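Local coordinates for protein probable zinc protease PqqL (Escherichia coli, PDB 6OFT) that probably cleaves peptides or proteins in the bacterial periplasm as a zinc-dependent M16-family protease, this construct being its N-terminal half, at residues A[69-72]-A[73-76]; A[104-107]-A[108-111]. All blocks are in the same frame, centred on the assembly; numbering follows the deposited sequence.

The two contacts illustrate how first helical turns in one domain can be secured in different ways. Interaction 1 opens helix 71-77, and interaction 2, later in the chain, opens helix 107-122 directly after strand 96-103. Their centres are about 17 Å apart and their nearest atoms about 7 Å, so they do not touch, but the short helix packs against the side of the long one. Both lie in the insulinase-like M16 unit built on the six-stranded mixed sheet. Interaction 1 is near the predicted zinc ligands, whereas interaction 2 lies away from them, where the long helix begins beside strand 31-38.

Interaction 1. Residues A[69-72]-A[73-76]; sequences GNKV and IETF
Glu-74 is held by two side chains from the start of its own helix, one at each carboxylate oxygen. Lys-71 NZ meets OE1 of Glu-74 at 3.0 Å in an i to i+3 salt bridge, nearly in line with the C-O bond; a bend at chi2 (-76°) curls the lysine chain back to that oxygen. Asn-70 crosses the glutamate at roughly a right angle, its amide plane 79° from the carboxylate, and ND2 gives OE2 of Glu-74 a weak bond of 3.3 Å. Asn-70 occupies the N-cap position without a side-chain capping bond, and its OD1 rests 3.6 Å from CB of Ile-73.

Thr-75 shows the other way of binding a helical turn. With OG1 beside its own backbone N (chi1 -58°), the hydroxyl donates to Lys-71 O at 2.7 Å, while Thr-75 N reaches that same oxygen at 2.9 Å from the opposite face of the carbonyl plane. A valine here would probably cost Lys-71 O the short bond on its hydroxyl-facing side.

Val-72 and Phe-76 run side by side, CG1 of Val-72 being 3.8 Å from CE2 of Phe-76. The side chain of Asn-70 is about 8 Å from that of Glu-134, and that of Ile-73 about 10 Å from that of His-58, both predicted zinc ligands. The turn leans on helix 107-122: Val-72 on Trp-120, Thr-75 and Phe-76 on Ile-116.

Interaction 2. Residues A[104-107]-A[108-111]; sequences TTQK and QNLQ
The backbone carbonyl O of Gln-106 is gripped by two amides of the following turn, Leu-110 N at 3.3 Å in the carbonyl plane and Asn-109 N through a weak bond. This is a helix N-cap, with Gln-106 in the capping position of helix 107-122, and the side chain completes it. Gln-106 OE1 accepts from Asn-109 N at 3.0 Å, the donor lying in the plane of the glutamine amide, so that Asn-109 N bonds mainly to the side-chain oxygen of Gln-106 and more weakly to its backbone oxygen. A bend at chi2 (-70°) folds the glutamine chain back over the helix end to make this possible.

The side chains of Asn-109 and Gln-106 cross at a slant, their amide planes 32° apart, with ND2 of Asn-109 beside CB and CG of the glutamine. Gln-108, by contrast, crosses Gln-106 at about a right angle. Gln-108 OE1 takes a hydrogen bond of 3.0 Å from a water, and this water in turn accepts from Lys-107 N at 2.9 Å, giving an amide of the first turn a partner that the helix itself cannot supply.

Lys-107 heads the other way, back along the loop that leaves strand 96-103. NZ of Lys-107 donates to Thr-104 O at 2.9 Å, arriving 28° out of the carbonyl plane, and also forms a salt bridge with Glu-211. Gln-111, whose N follows the regular pattern by donating to Lys-107 O, sends its amide to Asn-219. Leu-110 seats the turn against Val-32 on strand 31-38 of the six-stranded sheet and runs beside the aliphatic part of Lys-107, its CD1 lying 4.1 Å from CD of that lysine and 3.9 Å from Thr-104 O.

Interaction 1. Residues A[69-72]-A[73-76]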
ATOM      1  N   GLY A  69      13.420   2.846  30.118  1.00 28.71           N
ATOM      2  CA  GLY A  69      14.467   2.073  29.453  1.00 29.07           C
ATOM      3  C   GLY A  69      13.954   0.883  28.658  1.00 32.94           C
ATOM      4  O   GLY A  69      13.062   1.026  27.821  1.00 30.68           O
ATOM      5  N   ASN A  70      14.478  -0.304  28.967  1.00 31.30           N
ATOM      6  CA  ASN A  70      14.121  -1.563  28.313  1.00 31.02           C
ATOM      7  C   ASN A  70      12.923  -2.313  28.961  1.00 33.08           C
ATOM      8  O   ASN A  70      12.631  -3.451  28.569  1.00 32.00           O
ATOM      9  CB  ASN A  70      15.359  -2.470  28.272  1.00 30.80           C
ATOM     10  CG  ASN A  70      15.284  -3.534  27.209  1.00 45.58           C
ATOM     11  OD1 ASN A  70      14.936  -3.270  26.057  1.00 34.95           O
ATOM     12  ND2 ASN A  70      15.597  -4.767  27.582  1.00 41.31           N
ATOM     13  N   LYS A  71      12.219  -1.685  29.918  1.00 29.09           N
ATOM     14  CA  LYS A  71      11.128  -2.356  30.633  1.00 28.86           C
ATOM     15  C   LYS A  71       9.911  -2.726  29.761  1.00 30.16           C
ATOM     16  O   LYS A  71       9.264  -3.716  30.085  1.00 28.86           O
ATOM     17  CB  LYS A  71      10.690  -1.583  31.887  1.00 31.77           C
ATOM     18  CG  LYS A  71      11.758  -1.519  32.983  1.00 43.56           C
ATOM     19  CD  LYS A  71      11.910  -2.823  33.763  1.00 53.56           C
ATOM     20  CE  LYS A  71      13.027  -2.760  34.773  1.00 64.57           C
ATOM     21  NZ  LYS A  71      13.561  -4.113  35.081  1.00 73.94           N
ATOM     22  N   VAL A  72       9.609  -1.985  28.669  1.00 26.98           N
ATOM     23  CA  VAL A  72       8.479  -2.334  27.776  1.00 27.50           C
ATOM     24  C   VAL A  72       8.779  -3.679  27.088  1.00 27.60           C
ATOM     25  O   VAL A  72       7.926  -4.572  27.081  1.00 25.21           O
ATOM     26  CB  VAL A  72       8.095  -1.183  26.778  1.00 32.59           C
ATOM     27  CG1 VAL A  72       7.501  -1.700  25.470  1.00 32.38           C
ATOM     28  CG2 VAL A  72       7.134  -0.198  27.433  1.00 32.71           C
ATOM     29  N   ILE A  73      10.020  -3.831  26.592  1.00 23.74           N
ATOM     30  CA  ILE A  73      10.493  -5.042  25.919  1.00 23.58           C
ATOM     31  C   ILE A  73      10.578  -6.217  26.892  1.00 26.91           C
ATOM     32  O   ILE A  73      10.141  -7.320  26.546  1.00 26.41           O
ATOM     33  CB  ILE A  73      11.811  -4.766  25.145  1.00 26.20           C
ATOM     34  CG1 ILE A  73      11.570  -3.789  23.940  1.00 24.96           C
ATOM     35  CG2 ILE A  73      12.544  -6.052  24.732  1.00 27.56           C
ATOM     36  CD1 ILE A  73      10.647  -4.288  22.742  1.00 23.33           C
ATOM     37  N   GLU A  74      11.064  -5.965  28.118  1.00 23.75           N
ATOM     38  CA  GLU A  74      11.161  -6.974  29.182  1.00 23.90           C
ATOM     39  C   GLU A  74       9.774  -7.437  29.610  1.00 26.66           C
ATOM     40  O   GLU A  74       9.611  -8.611  29.946  1.00 25.77           O
ATOM     41  CB  GLU A  74      11.950  -6.444  30.404  1.00 25.53           C
ATOM     42  CG  GLU A  74      13.445  -6.263  30.150  1.00 37.87           C
ATOM     43  CD  GLU A  74      14.256  -5.530  31.210  1.00 61.19           C
ATOM     44  OE1 GLU A  74      13.777  -5.406  32.361  1.00 49.31           O
ATOM     45  OE2 GLU A  74      15.383  -5.087  30.888  1.00 60.69           O
ATOM     46  N   THR A  75       8.771  -6.527  29.595  1.00 22.71           N
ATOM     47  CA  THR A  75       7.394  -6.888  29.950  1.00 22.79           C
ATOM     48  C   THR A  75       6.817  -7.802  28.857  1.00 26.55           C
ATOM     49  O   THR A  75       6.215  -8.832  29.182  1.00 27.89           O
ATOM     50  CB  THR A  75       6.534  -5.647  30.232  1.00 29.29           C
ATOM     51  OG1 THR A  75       7.138  -4.890  31.286  1.00 29.56           O
ATOM     52  CG2 THR A  75       5.103  -6.005  30.635  1.00 27.71           C
ATOM     53  N   PHE A  76       7.013  -7.441  27.574  1.00 20.77           N
ATOM     54  CA  PHE A  76       6.528  -8.274  26.460  1.00 19.93           C
ATOM     55  C   PHE A  76       7.199  -9.649  26.514  1.00 22.79           C
ATOM     56  O   PHE A  76       6.509 -10.652  26.407  1.00 22.76           O
ATOM     57  CB  PHE A  76       6.780  -7.605  25.099  1.00 20.56           C
ATOM     58  CG  PHE A  76       5.770  -6.560  24.689  1.00 21.25           C
ATOM     59  CD1 PHE A  76       4.417  -6.875  24.597  1.00 23.21           C
ATOM     60  CD2 PHE A  76       6.178  -5.277  24.338  1.00 21.93           C
ATOM     61  CE1 PHE A  76       3.484  -5.913  24.184  1.00 23.79           C
ATOM     62  CE2 PHE A  76       5.243  -4.316  23.929  1.00 23.65           C
ATOM     63  CZ  PHE A  76       3.908  -4.647  23.839  1.00 21.95           C
TER
HETATM   64  O   HOH W   1      11.556  -1.263  26.360  1.00 41.85           O

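Interaction 2. Residues A[104-107]-A[108-111]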
ATOM      1  N   THR A 104      -5.687 -15.157  23.269  1.00 22.65           N
ATOM      2  CA  THR A 104      -6.776 -14.534  24.030  1.00 23.10           C
ATOM      3  C   THR A 104      -7.028 -15.300  25.344  1.00 29.52           C
ATOM      4  O   THR A 104      -7.802 -14.831  26.179  1.00 30.94           O
ATOM      5  CB  THR A 104      -8.072 -14.536  23.219  1.00 30.74           C
ATOM      6  OG1 THR A 104      -8.388 -15.881  22.863  1.00 30.89           O
ATOM      7  CG2 THR A 104      -7.998 -13.682  21.983  1.00 30.37           C
ATOM      8  N   THR A 105      -6.371 -16.456  25.528  1.00 25.71           N
ATOM      9  CA  THR A 105      -6.616 -17.368  26.649  1.00 27.08           C
ATOM     10  C   THR A 105      -6.052 -16.905  28.015  1.00 31.56           C
ATOM     11  O   THR A 105      -6.547 -17.377  29.044  1.00 31.29           O
ATOM     12  CB  THR A 105      -6.157 -18.778  26.279  1.00 37.29           C
ATOM     13  OG1 THR A 105      -4.845 -18.717  25.730  1.00 35.62           O
ATOM     14  CG2 THR A 105      -7.094 -19.433  25.253  1.00 38.33           C
ATOM     15  N   GLN A 106      -5.057 -15.989  28.042  1.00 27.00           N
ATOM     16  CA  GLN A 106      -4.509 -15.462  29.303  1.00 26.25           C
ATOM     17  C   GLN A 106      -4.976 -14.001  29.399  1.00 27.67           C
ATOM     18  O   GLN A 106      -4.417 -13.126  28.744  1.00 25.09           O
ATOM     19  CB  GLN A 106      -2.970 -15.596  29.355  1.00 27.35           C
ATOM     20  CG  GLN A 106      -2.391 -16.099  30.685  1.00 34.24           C
ATOM     21  CD  GLN A 106      -2.500 -15.125  31.849  1.00 53.46           C
ATOM     22  OE1 GLN A 106      -2.752 -13.924  31.695  1.00 42.00           O
ATOM     23  NE2 GLN A 106      -2.316 -15.630  33.055  1.00 52.68           N
ATOM     24  N   LYS A 107      -6.061 -13.767  30.159  1.00 23.80           N
ATOM     25  CA  LYS A 107      -6.704 -12.456  30.309  1.00 23.28           C
ATOM     26  C   LYS A 107      -5.816 -11.388  30.950  1.00 26.57           C
ATOM     27  O   LYS A 107      -5.886 -10.228  30.546  1.00 25.12           O
ATOM     28  CB  LYS A 107      -8.048 -12.576  31.064  1.00 26.51           C
ATOM     29  CG  LYS A 107      -9.051 -13.583  30.461  1.00 36.99           C
ATOM     30  CD  LYS A 107      -9.322 -13.340  28.969  1.00 38.32           C
ATOM     31  CE  LYS A 107     -10.324 -14.293  28.376  1.00 43.19           C
ATOM     32  NZ  LYS A 107     -10.480 -14.058  26.913  1.00 38.57           N
ATOM     33  N   GLN A 108      -4.960 -11.766  31.908  1.00 23.61           N
ATOM     34  CA  GLN A 108      -4.058 -10.803  32.562  1.00 23.64           C
ATOM     35  C   GLN A 108      -3.025 -10.255  31.564  1.00 27.58           C
ATOM     36  O   GLN A 108      -2.654  -9.083  31.652  1.00 26.36           O
ATOM     37  CB  GLN A 108      -3.388 -11.405  33.822  1.00 25.43           C
ATOM     38  CG  GLN A 108      -4.324 -11.552  35.033  1.00 47.93           C
ATOM     39  CD  GLN A 108      -5.484 -12.520  34.836  1.00 71.66           C
ATOM     40  OE1 GLN A 108      -5.301 -13.712  34.535  1.00 67.96           O
ATOM     41  NE2 GLN A 108      -6.709 -12.018  34.990  1.00 58.61           N
ATOM     42  N   ASN A 109      -2.605 -11.092  30.585  1.00 24.62           N
ATOM     43  CA  ASN A 109      -1.661 -10.704  29.533  1.00 23.27           C
ATOM     44  C   ASN A 109      -2.321  -9.740  28.559  1.00 25.69           C
ATOM     45  O   ASN A 109      -1.684  -8.775  28.146  1.00 23.94           O
ATOM     46  CB  ASN A 109      -1.130 -11.928  28.813  1.00 21.62           C
ATOM     47  CG  ASN A 109      -0.133 -12.703  29.632  1.00 31.97           C
ATOM     48  OD1 ASN A 109       0.317 -12.268  30.691  1.00 22.63           O
ATOM     49  ND2 ASN A 109       0.249 -13.860  29.156  1.00 23.88           N
ATOM     50  N   LEU A 110      -3.616  -9.968  28.230  1.00 22.63           N
ATOM     51  CA  LEU A 110      -4.378  -9.062  27.365  1.00 22.30           C
ATOM     52  C   LEU A 110      -4.411  -7.679  27.998  1.00 25.36           C
ATOM     53  O   LEU A 110      -4.168  -6.684  27.312  1.00 24.91           O
ATOM     54  CB  LEU A 110      -5.823  -9.555  27.175  1.00 22.90           C
ATOM     55  CG  LEU A 110      -6.110 -10.583  26.102  1.00 27.94           C
ATOM     56  CD1 LEU A 110      -7.591 -10.937  26.112  1.00 28.56           C
ATOM     57  CD2 LEU A 110      -5.716 -10.072  24.703  1.00 29.97           C
ATOM     58  N   GLN A 111      -4.683  -7.633  29.321  1.00 22.46           N
ATOM     59  CA  GLN A 111      -4.749  -6.425  30.142  1.00 22.10           C
ATOM     60  C   GLN A 111      -3.401  -5.697  30.209  1.00 25.23           C
ATOM     61  O   GLN A 111      -3.345  -4.469  30.068  1.00 24.15           O
ATOM     62  CB  GLN A 111      -5.299  -6.772  31.541  1.00 24.42           C
ATOM     63  CG  GLN A 111      -5.382  -5.610  32.541  1.00 35.11           C
ATOM     64  CD  GLN A 111      -5.979  -4.329  31.982  1.00 50.52           C
ATOM     65  OE1 GLN A 111      -7.063  -4.313  31.356  1.00 40.26           O
ATOM     66  NE2 GLN A 111      -5.265  -3.225  32.211  1.00 37.14           N
TER
HETATM   67  O   HOH W   2      -6.625 -15.505  32.462  1.00 45.65           O